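Local coordinates for glyoxalase-related enzyme, AraC type (Clostridium phytofermentans, PDB 3BT3), which is of unknown function but is a glyoxalase-related protein of the VOC superfamily, named as AraC type and probably linked to transcription regulation, at residues V36-E41 with T132-C137. Residues are numbered along the deposited sequence; the frame is centred on the assembly and turned at random.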
# COMPACT_ATOMS: atom_id res chain seq x y z
N VAL A 36 1.35 12.33 -11.37
CA VAL A 36 2.61 11.75 -11.83
C VAL A 36 3.71 12.82 -11.96
O VAL A 36 4.87 12.54 -11.66
CB VAL A 36 2.40 11.06 -13.19
CG1 VAL A 36 3.73 10.81 -13.88
CG2 VAL A 36 1.68 9.75 -12.99
N LYS A 37 3.34 14.02 -12.40
CA LYS A 37 4.32 15.09 -12.57
C LYS A 37 4.83 15.51 -11.20
O LYS A 37 6.00 15.85 -11.04
CB LYS A 37 3.70 16.28 -13.29
CG LYS A 37 3.72 16.15 -14.80
CD LYS A 37 2.91 17.24 -15.48
CE LYS A 37 3.13 17.26 -17.01
NZ LYS A 37 2.79 15.97 -17.68
N TRP A 38 3.95 15.45 -10.21
CA TRP A 38 4.31 15.83 -8.87
C TRP A 38 5.32 14.81 -8.32
O TRP A 38 6.38 15.19 -7.80
CB TRP A 38 3.07 15.88 -7.98
CG TRP A 38 3.37 16.33 -6.60
CD1 TRP A 38 3.49 17.62 -6.16
CD2 TRP A 38 3.66 15.49 -5.48
NE1 TRP A 38 3.84 17.63 -4.83
CE2 TRP A 38 3.95 16.34 -4.39
CE3 TRP A 38 3.70 14.10 -5.29
CZ2 TRP A 38 4.29 15.85 -3.12
CZ3 TRP A 38 4.03 13.61 -4.03
CH2 TRP A 38 4.32 14.49 -2.96
N PHE A 39 5.00 13.52 -8.44
CA PHE A 39 5.89 12.49 -7.95
C PHE A 39 7.25 12.62 -8.62
O PHE A 39 8.28 12.28 -8.03
CB PHE A 39 5.32 11.10 -8.22
CG PHE A 39 4.48 10.56 -7.10
CD1 PHE A 39 3.12 10.80 -7.06
CD2 PHE A 39 5.07 9.82 -6.08
CE1 PHE A 39 2.35 10.31 -6.03
CE2 PHE A 39 4.31 9.32 -5.04
CZ PHE A 39 2.95 9.56 -5.01
N GLU A 40 7.26 13.09 -9.86
CA GLU A 40 8.51 13.25 -10.61
C GLU A 40 9.28 14.51 -10.20
O GLU A 40 10.47 14.44 -9.87
CB GLU A 40 8.23 13.29 -12.13
CG GLU A 40 7.96 11.93 -12.77
CD GLU A 40 7.51 12.03 -14.25
OE1 GLU A 40 7.42 10.97 -14.93
OE2 GLU A 40 7.24 13.15 -14.73
N GLU A 41 8.60 15.64 -10.21
CA GLU A 41 9.24 16.91 -9.88
C GLU A 41 9.61 17.14 -8.43
O GLU A 41 10.62 17.78 -8.16
CB GLU A 41 8.37 18.07 -10.36
CG GLU A 41 8.17 18.12 -11.86
CD GLU A 41 7.17 19.19 -12.26
OE1 GLU A 41 7.33 20.35 -11.81
OE2 GLU A 41 6.23 18.88 -13.03
N THR A 132 2.60 16.36 2.11
CA THR A 132 1.25 16.45 1.59
C THR A 132 1.43 16.46 0.08
O THR A 132 2.21 17.26 -0.43
CB THR A 132 0.57 17.74 2.03
OG1 THR A 132 0.52 17.80 3.46
CG2 THR A 132 -0.85 17.80 1.47
N THR A 133 0.73 15.58 -0.63
CA THR A 133 0.86 15.53 -2.09
C THR A 133 0.02 16.59 -2.76
O THR A 133 -0.75 17.29 -2.10
CB THR A 133 0.43 14.17 -2.67
OG1 THR A 133 -0.99 14.00 -2.53
CG2 THR A 133 1.14 13.05 -1.95
N THR A 134 0.17 16.70 -4.08
CA THR A 134 -0.58 17.67 -4.87
C THR A 134 -2.07 17.33 -4.82
O THR A 134 -2.90 18.16 -5.15
CB THR A 134 -0.14 17.68 -6.36
OG1 THR A 134 -0.78 18.76 -7.05
CG2 THR A 134 -0.53 16.38 -7.05
N ASP A 135 -2.38 16.11 -4.40
CA ASP A 135 -3.77 15.67 -4.32
C ASP A 135 -4.35 15.80 -2.93
O ASP A 135 -5.53 15.57 -2.73
CB ASP A 135 -3.86 14.22 -4.79
CG ASP A 135 -3.43 14.04 -6.23
OD1 ASP A 135 -2.47 13.28 -6.49
OD2 ASP A 135 -4.04 14.69 -7.10
N GLY A 136 -3.51 16.15 -1.96
CA GLY A 136 -3.99 16.30 -0.60
C GLY A 136 -3.69 15.16 0.37
O GLY A 136 -3.80 15.36 1.58
N CYS A 137 -3.31 13.99 -0.12
CA CYS A 137 -3.01 12.86 0.76
C CYS A 137 -1.72 13.12 1.51
O CYS A 137 -0.89 13.94 1.10
CB CYS A 137 -2.80 11.55 0.01
SG CYS A 137 -3.60 11.40 -1.55
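A single indole, that of Trp38, carries this whole contact, and it lies flat against the backbone of a turn, with no hydrogen bond across. Thr133 CA sits over one face, 3.8 Å from the centroid of the six-membered ring and 21° off its normal, a CH-pi contact; Thr134 N lies above the same face, offset toward the rim. The indole reaches the turn because its CG stands anti to the backbone N (chi1 -177°). Two threonine side chains complete the fit: Thr133 CG2 touches CZ3 of Trp38 at 3.6 Å, while Thr134 CB packs on Trp38 CD1, also at 3.6 Å.

The platform keeps its shape through its own bonds. Thr133 to Gly136 form a type I beta turn, closed by Gly136 N to Thr133 O at 3.0 Å, and Thr133 OG1 accepts from Asp135 N at 3.1 Å in an ST turn. Tyr27 OH also bonds this hydroxyl, and Lys34 NZ holds Thr134 OG1.

Trp113 meets the indole edge-to-face. Helix 32-41, from the N-terminal half, thus packs against the hairpin loop between strands 126-132 and 138-144 of the other sheet, joining the two halves of a VOC-type fold.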